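KLLA0A11308p (Kluyveromyces lactis, PDB 6AM0) probably binds mRNA as a member of the EDC3 family, this chain being the N-terminal Sm-like (LSm) domain of the protein. Local coordinates at residues Lys5-Ile11 with Leu57-Pro63; Pro28-Thr34 with Pro45-Ala51. One frame throughout, in Å; residues are numbered along the deposited sequence.

Contact 1 of 2, residues Lys5-Ile11 with Leu57-Pro63; sequences KGYQIEI and LKVLKLP
P63 lays its CD over one face of the Y7 ring, 3.9 Å from the centroid and displaced toward CD1 and CE1, a CH-pi contact. V59 CG2 comes to the edge of the same ring, near its plane and 4.1 Å from Y7 CD2. With CG set anti to its carbonyl carbon (chi1 -80°), Y7 holds the ring beside its backbone N, which puts one face under P63 and an edge against V59. Cut back to alanine, this position would probably leave P63 CD with no aromatic face to rest on and a gap beside V59 CG2.

The other apolar contacts belong to the buried face shared by I9, I11, L57 and V59. L57 CD1 is 3.6 Å from I11 CG2 and also touches I9 CG2, while I9 CD1 packs on V59 CG2.

Backbone bonds show how an antiparallel pair can absorb one extra residue. E10 and K58 exchange two bonds of 2.9 Å each, E10 N to K58 O and K58 N to E10 O. Farther along, L60 N donates to Q8 O, but Q8 N donates to K61 O, placing two residues opposite one: a beta bulge, with L60 at a helix-like psi of -57°. At the bulge itself the CB atoms of Q8 and K61 lie 3.5 Å apart as their side chains run alongside. G6 has a positive phi of 101°, readily adopted by glycine.

Strand 8-12 lies between strand 56-59 and strand 18-26; on the latter side backbone bonds join I9 with G21 and I11 with I19, and Y7, just before the strand, with L23. Y7 also packs on an apolar side chain of another protein, and E10 on Y55 of the second subunit.

Contact 2 of 2, residues Pro28-Thr34 with Pro45-Ala51; sequences PKSLTLT and PVFKIKA
F47 O accepts the amide of L33, with L33 N 2.8 Å away, and T32 CA adds a CA-H...O contact to that oxygen. A second bond, F47 N to L33 O, completes this pair, and L31 and I49 repeat the pattern, with I49 N to L31 O and L31 N to I49 O both 2.9 Å. The ladder continues beyond K50 with A51 N donating to K29 O.

On one face L31 and I49 run side by side, L31 CD2 3.7 Å from I49 CG2. L33 CD1 approaches F47 at the ring edge, near its plane and 4.0 Å from CD2; F47 CG is anti to the backbone N (chi1 175°), sending the ring off alongside L33.

The opposite face is more polar. The aliphatic part of K48 lies along T32, CG 3.7 Å from T32 OG1. There S30 OG hydrogen-bonds the backbone of the bound peptide, and K48 NZ makes a weak bond to it. This pairing of strands 30-33 and 43-50 is characteristic of the strongly bent antiparallel Sm fold, here with one face turned inward and the other meeting a peptide.

Both contacts are antiparallel pairings in one curled sheet, each linked to strand 18-26, yet they sit on opposite sides of the chain's centre, about 13 Å apart between centres. Both are partly buried, with four buried residues each, but contact 2 has five exposed ones against two. Contact 1 joins the two ends of the domain in sequence, whereas contact 2 closes a short excursion within it. Their apolar faces converge on one core, where I11 touches L31 and I9 touches L33. Away from that core they diverge. The ladder of contact 2 stays regular, and its polar face meets the bound peptide; contact 1 slips its register through a bulge and finishes in aromatic-proline packing.

Contact 1 of 2, residues Lys5-Ile11 with Leu57-Pro63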
loop_
_atom_site.group_PDB
_atom_site.type_symbol
_atom_site.label_atom_id
_atom_site.label_comp_id
_atom_site.label_asym_id
_atom_site.label_seq_id
_atom_site.Cartn_x
_atom_site.Cartn_y
_atom_site.Cartn_z
ATOM N N LYS D 5 -5.671 18.317 3.837
ATOM C CA LYS D 5 -4.636 19.280 4.175
ATOM C C LYS D 5 -3.832 18.800 5.374
ATOM O O LYS D 5 -4.393 18.367 6.385
ATOM C CB LYS D 5 -5.293 20.628 4.458
ATOM C CG LYS D 5 -5.858 21.248 3.191
ATOM C CD LYS D 5 -7.038 22.162 3.470
ATOM C CE LYS D 5 -7.769 22.504 2.180
ATOM N NZ LYS D 5 -8.675 23.671 2.335
ATOM N N GLY D 6 -2.510 18.870 5.247
ATOM C CA GLY D 6 -1.591 18.386 6.251
ATOM C C GLY D 6 -0.977 17.039 5.936
ATOM O O GLY D 6 -0.004 16.652 6.596
ATOM N N TYR D 7 -1.520 16.313 4.963
ATOM C CA TYR D 7 -0.950 15.031 4.578
ATOM C C TYR D 7 0.379 15.234 3.858
ATOM O O TYR D 7 0.533 16.152 3.046
ATOM C CB TYR D 7 -1.930 14.269 3.684
ATOM C CG TYR D 7 -3.039 13.572 4.445
ATOM C CD1 TYR D 7 -3.922 14.297 5.236
ATOM C CD2 TYR D 7 -3.217 12.199 4.362
ATOM C CE1 TYR D 7 -4.943 13.675 5.932
ATOM C CE2 TYR D 7 -4.238 11.567 5.058
ATOM C CZ TYR D 7 -5.098 12.311 5.840
ATOM O OH TYR D 7 -6.115 11.697 6.534
ATOM N N GLN D 8 1.331 14.347 4.137
ATOM C CA GLN D 8 2.637 14.373 3.489
ATOM C C GLN D 8 2.541 13.669 2.139
ATOM O O GLN D 8 2.131 12.505 2.073
ATOM C CB GLN D 8 3.668 13.704 4.393
ATOM C CG GLN D 8 5.125 13.845 3.977
ATOM C CD GLN D 8 5.573 15.286 3.811
ATOM O OE1 GLN D 8 4.918 16.217 4.278
ATOM N NE2 GLN D 8 6.715 15.473 3.162
ATOM N N ILE D 9 2.929 14.358 1.065
ATOM C CA ILE D 9 2.639 13.911 -0.294
ATOM C C ILE D 9 3.930 13.858 -1.100
ATOM O O ILE D 9 4.823 14.696 -0.921
ATOM C CB ILE D 9 1.606 14.836 -0.980
ATOM C CG1 ILE D 9 0.329 14.937 -0.143
ATOM C CG2 ILE D 9 1.275 14.355 -2.387
ATOM C CD1 ILE D 9 -0.317 13.604 0.155
ATOM N N GLU D 10 4.026 12.860 -1.984
ATOM C CA GLU D 10 5.126 12.725 -2.932
ATOM C C GLU D 10 4.546 12.402 -4.303
ATOM O O GLU D 10 3.749 11.469 -4.438
ATOM C CB GLU D 10 6.106 11.637 -2.483
ATOM C CG GLU D 10 7.496 11.744 -3.086
ATOM C CD GLU D 10 8.520 10.927 -2.321
ATOM O OE1 GLU D 10 8.150 10.324 -1.290
ATOM O OE2 GLU D 10 9.695 10.890 -2.747
ATOM N N ILE D 11 4.946 13.177 -5.313
ATOM C CA ILE D 11 4.394 13.107 -6.659
ATOM C C ILE D 11 5.541 12.904 -7.640
ATOM O O ILE D 11 6.708 13.138 -7.321
ATOM C CB ILE D 11 3.564 14.365 -7.019
ATOM C CG1 ILE D 11 4.419 15.638 -6.979
ATOM C CG2 ILE D 11 2.379 14.513 -6.081
ATOM C CD1 ILE D 11 4.894 16.125 -8.337
ATOM N N LEU D 57 1.099 9.617 -7.915
ATOM C CA LEU D 57 1.085 10.289 -6.623
ATOM C C LEU D 57 0.976 9.236 -5.528
ATOM O O LEU D 57 0.202 8.283 -5.656
ATOM C CB LEU D 57 -0.080 11.289 -6.544
ATOM C CG LEU D 57 -0.464 11.972 -5.228
ATOM C CD1 LEU D 57 -0.982 13.367 -5.516
ATOM C CD2 LEU D 57 -1.519 11.178 -4.468
ATOM N N LYS D 58 1.732 9.414 -4.446
ATOM C CA LYS D 58 1.618 8.517 -3.304
ATOM C C LYS D 58 1.840 9.335 -2.035
ATOM O O LYS D 58 2.465 10.398 -2.064
ATOM C CB LYS D 58 2.585 7.331 -3.443
ATOM C CG LYS D 58 2.101 6.047 -2.775
ATOM C CD LYS D 58 3.234 5.167 -2.278
ATOM C CE LYS D 58 2.701 4.038 -1.406
ATOM N NZ LYS D 58 3.770 3.071 -1.041
ATOM N N VAL D 59 1.329 8.825 -0.913
ATOM C CA VAL D 59 1.263 9.561 0.347
ATOM C C VAL D 59 2.141 8.871 1.386
ATOM O O VAL D 59 2.178 7.638 1.467
ATOM C CB VAL D 59 -0.195 9.683 0.846
ATOM C CG1 VAL D 59 -0.813 8.320 1.010
ATOM C CG2 VAL D 59 -0.260 10.439 2.159
ATOM N N LEU D 60 2.852 9.677 2.182
ATOM C CA LEU D 60 3.826 9.174 3.145
ATOM C C LEU D 60 3.364 9.299 4.591
ATOM O O LEU D 60 3.337 8.299 5.314
ATOM C CB LEU D 60 5.157 9.916 2.971
ATOM C CG LEU D 60 5.740 10.079 1.570
ATOM C CD1 LEU D 60 6.996 10.936 1.632
ATOM C CD2 LEU D 60 6.038 8.726 0.949
ATOM N N LYS D 61 3.038 10.503 5.052
ATOM C CA LYS D 61 2.712 10.718 6.452
ATOM C C LYS D 61 1.333 11.352 6.597
ATOM O O LYS D 61 0.799 11.963 5.669
ATOM C CB LYS D 61 3.755 11.611 7.146
ATOM C CG LYS D 61 5.207 11.249 6.869
ATOM C CD LYS D 61 5.820 10.467 8.022
ATOM C CE LYS D 61 7.343 10.484 7.956
ATOM N NZ LYS D 61 7.861 9.904 6.685
ATOM N N LEU D 62 0.771 11.184 7.783
ATOM C CA LEU D 62 -0.450 11.848 8.213
ATOM C C LEU D 62 -0.108 13.197 8.826
ATOM O O LEU D 62 1.050 13.474 9.147
ATOM C CB LEU D 62 -1.191 10.958 9.209
ATOM C CG LEU D 62 -2.240 9.984 8.663
ATOM C CD1 LEU D 62 -1.691 9.150 7.521
ATOM C CD2 LEU D 62 -2.761 9.082 9.776
ATOM N N PRO D 63 -1.087 14.082 8.989
ATOM C CA PRO D 63 -0.803 15.370 9.627
ATOM C C PRO D 63 -0.510 15.176 11.102
ATOM O O PRO D 63 -1.112 14.306 11.749
ATOM C CB PRO D 63 -2.102 16.162 9.415
ATOM C CG PRO D 63 -3.150 15.116 9.239
ATOM C CD PRO D 63 -2.465 14.028 8.471
#

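Contact 2 of 2, residues Pro28-Thr34 with Pro45-Ala51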
loop_
_atom_site.group_PDB
_atom_site.type_symbol
_atom_site.label_atom_id
_atom_site.label_comp_id
_atom_site.label_asym_id
_atom_site.label_seq_id
_atom_site.Cartn_x
_atom_site.Cartn_y
_atom_site.Cartn_z
ATOM N N PRO D 28 -10.001 19.341 -8.343
ATOM C CA PRO D 28 -9.850 18.446 -9.503
ATOM C C PRO D 28 -8.816 18.857 -10.541
ATOM O O PRO D 28 -8.345 18.006 -11.303
ATOM C CB PRO D 28 -11.258 18.447 -10.106
ATOM C CG PRO D 28 -12.133 18.578 -8.914
ATOM C CD PRO D 28 -11.422 19.551 -8.010
ATOM N N LYS D 29 -8.454 20.136 -10.604
ATOM C CA LYS D 29 -7.560 20.601 -11.656
ATOM C C LYS D 29 -6.155 20.936 -11.175
ATOM O O LYS D 29 -5.209 20.837 -11.962
ATOM C CB LYS D 29 -8.165 21.828 -12.358
ATOM C CG LYS D 29 -7.319 22.395 -13.485
ATOM C CD LYS D 29 -8.113 23.344 -14.366
ATOM C CE LYS D 29 -7.292 23.766 -15.575
ATOM N NZ LYS D 29 -8.093 24.537 -16.566
ATOM N N SER D 30 -5.981 21.314 -9.910
ATOM C CA SER D 30 -4.694 21.798 -9.436
ATOM C C SER D 30 -4.418 21.263 -8.037
ATOM O O SER D 30 -5.331 20.906 -7.289
ATOM C CB SER D 30 -4.626 23.332 -9.448
ATOM O OG SER D 30 -3.480 23.804 -8.761
ATOM N N LEU D 31 -3.130 21.224 -7.698
ATOM C CA LEU D 31 -2.633 20.736 -6.419
ATOM C C LEU D 31 -1.569 21.695 -5.908
ATOM O O LEU D 31 -0.646 22.049 -6.650
ATOM C CB LEU D 31 -2.051 19.327 -6.569
ATOM C CG LEU D 31 -1.047 18.819 -5.531
ATOM C CD1 LEU D 31 -1.718 18.482 -4.211
ATOM C CD2 LEU D 31 -0.299 17.617 -6.079
ATOM N N THR D 32 -1.698 22.113 -4.650
ATOM C CA THR D 32 -0.773 23.055 -4.031
ATOM C C THR D 32 -0.067 22.397 -2.853
ATOM O O THR D 32 -0.697 21.714 -2.043
ATOM C CB THR D 32 -1.502 24.321 -3.557
ATOM O OG1 THR D 32 -2.186 24.923 -4.663
ATOM C CG2 THR D 32 -0.518 25.324 -2.965
ATOM N N LEU D 33 1.243 22.621 -2.764
ATOM C CA LEU D 33 2.094 22.084 -1.713
ATOM C C LEU D 33 2.864 23.216 -1.051
ATOM O O LEU D 33 3.073 24.279 -1.637
ATOM C CB LEU D 33 3.090 21.052 -2.262
ATOM C CG LEU D 33 2.538 19.810 -2.956
ATOM C CD1 LEU D 33 3.654 19.098 -3.707
ATOM C CD2 LEU D 33 1.877 18.882 -1.950
ATOM N N THR D 34 3.287 22.974 0.185
ATOM C CA THR D 34 4.192 23.860 0.896
ATOM C C THR D 34 5.460 23.106 1.277
ATOM O O THR D 34 5.444 21.878 1.450
ATOM C CB THR D 34 3.540 24.463 2.152
ATOM O OG1 THR D 34 3.012 23.416 2.972
ATOM C CG2 THR D 34 2.422 25.421 1.769
ATOM N N PRO D 45 8.888 27.288 -0.843
ATOM C CA PRO D 45 7.877 27.387 0.220
ATOM C C PRO D 45 6.465 27.104 -0.260
ATOM O O PRO D 45 5.663 26.570 0.515
ATOM C CB PRO D 45 8.024 28.833 0.714
ATOM C CG PRO D 45 9.393 29.254 0.268
ATOM C CD PRO D 45 9.599 28.560 -1.043
ATOM N N VAL D 46 6.131 27.449 -1.503
ATOM C CA VAL D 46 4.821 27.166 -2.083
ATOM C C VAL D 46 5.027 26.667 -3.507
ATOM O O VAL D 46 5.770 27.278 -4.281
ATOM C CB VAL D 46 3.900 28.404 -2.075
ATOM C CG1 VAL D 46 2.599 28.103 -2.802
ATOM C CG2 VAL D 46 3.610 28.849 -0.656
ATOM N N PHE D 47 4.367 25.561 -3.853
ATOM C CA PHE D 47 4.497 24.931 -5.164
ATOM C C PHE D 47 3.117 24.576 -5.696
ATOM O O PHE D 47 2.390 23.804 -5.067
ATOM C CB PHE D 47 5.376 23.682 -5.066
ATOM C CG PHE D 47 5.472 22.901 -6.340
ATOM C CD1 PHE D 47 6.227 23.366 -7.399
ATOM C CD2 PHE D 47 4.832 21.680 -6.463
ATOM C CE1 PHE D 47 6.317 22.640 -8.569
ATOM C CE2 PHE D 47 4.925 20.948 -7.628
ATOM C CZ PHE D 47 5.669 21.428 -8.682
ATOM N N LYS D 48 2.766 25.114 -6.863
ATOM C CA LYS D 48 1.469 24.879 -7.490
ATOM C C LYS D 48 1.665 24.092 -8.781
ATOM O O LYS D 48 2.463 24.490 -9.638
ATOM C CB LYS D 48 0.740 26.201 -7.752
ATOM C CG LYS D 48 0.374 26.950 -6.470
ATOM C CD LYS D 48 -0.709 28.000 -6.688
ATOM C CE LYS D 48 -0.129 29.344 -7.098
ATOM N NZ LYS D 48 -1.191 30.386 -7.214
ATOM N N ILE D 49 0.915 22.997 -8.927
ATOM C CA ILE D 49 1.080 22.058 -10.032
ATOM C C ILE D 49 -0.292 21.669 -10.568
ATOM O O ILE D 49 -1.288 21.676 -9.842
ATOM C CB ILE D 49 1.874 20.806 -9.579
ATOM C CG1 ILE D 49 2.137 19.845 -10.741
ATOM C CG2 ILE D 49 1.137 20.082 -8.463
ATOM C CD1 ILE D 49 3.027 20.401 -11.817
ATOM N N LYS D 50 -0.343 21.327 -11.853
ATOM C CA LYS D 50 -1.589 20.952 -12.503
ATOM C C LYS D 50 -1.651 19.442 -12.681
ATOM O O LYS D 50 -0.633 18.792 -12.938
ATOM C CB LYS D 50 -1.716 21.640 -13.863
ATOM C CG LYS D 50 -1.058 23.008 -13.911
ATOM C CD LYS D 50 -1.109 23.608 -15.308
ATOM C CE LYS D 50 -2.507 24.094 -15.654
ATOM N NZ LYS D 50 -3.035 25.053 -14.643
ATOM N N ALA D 51 -2.861 18.891 -12.556
ATOM C CA ALA D 51 -3.053 17.451 -12.688
ATOM C C ALA D 51 -2.632 16.922 -14.054
ATOM O O ALA D 51 -2.439 15.712 -14.204
ATOM C CB ALA D 51 -4.516 17.096 -12.417
#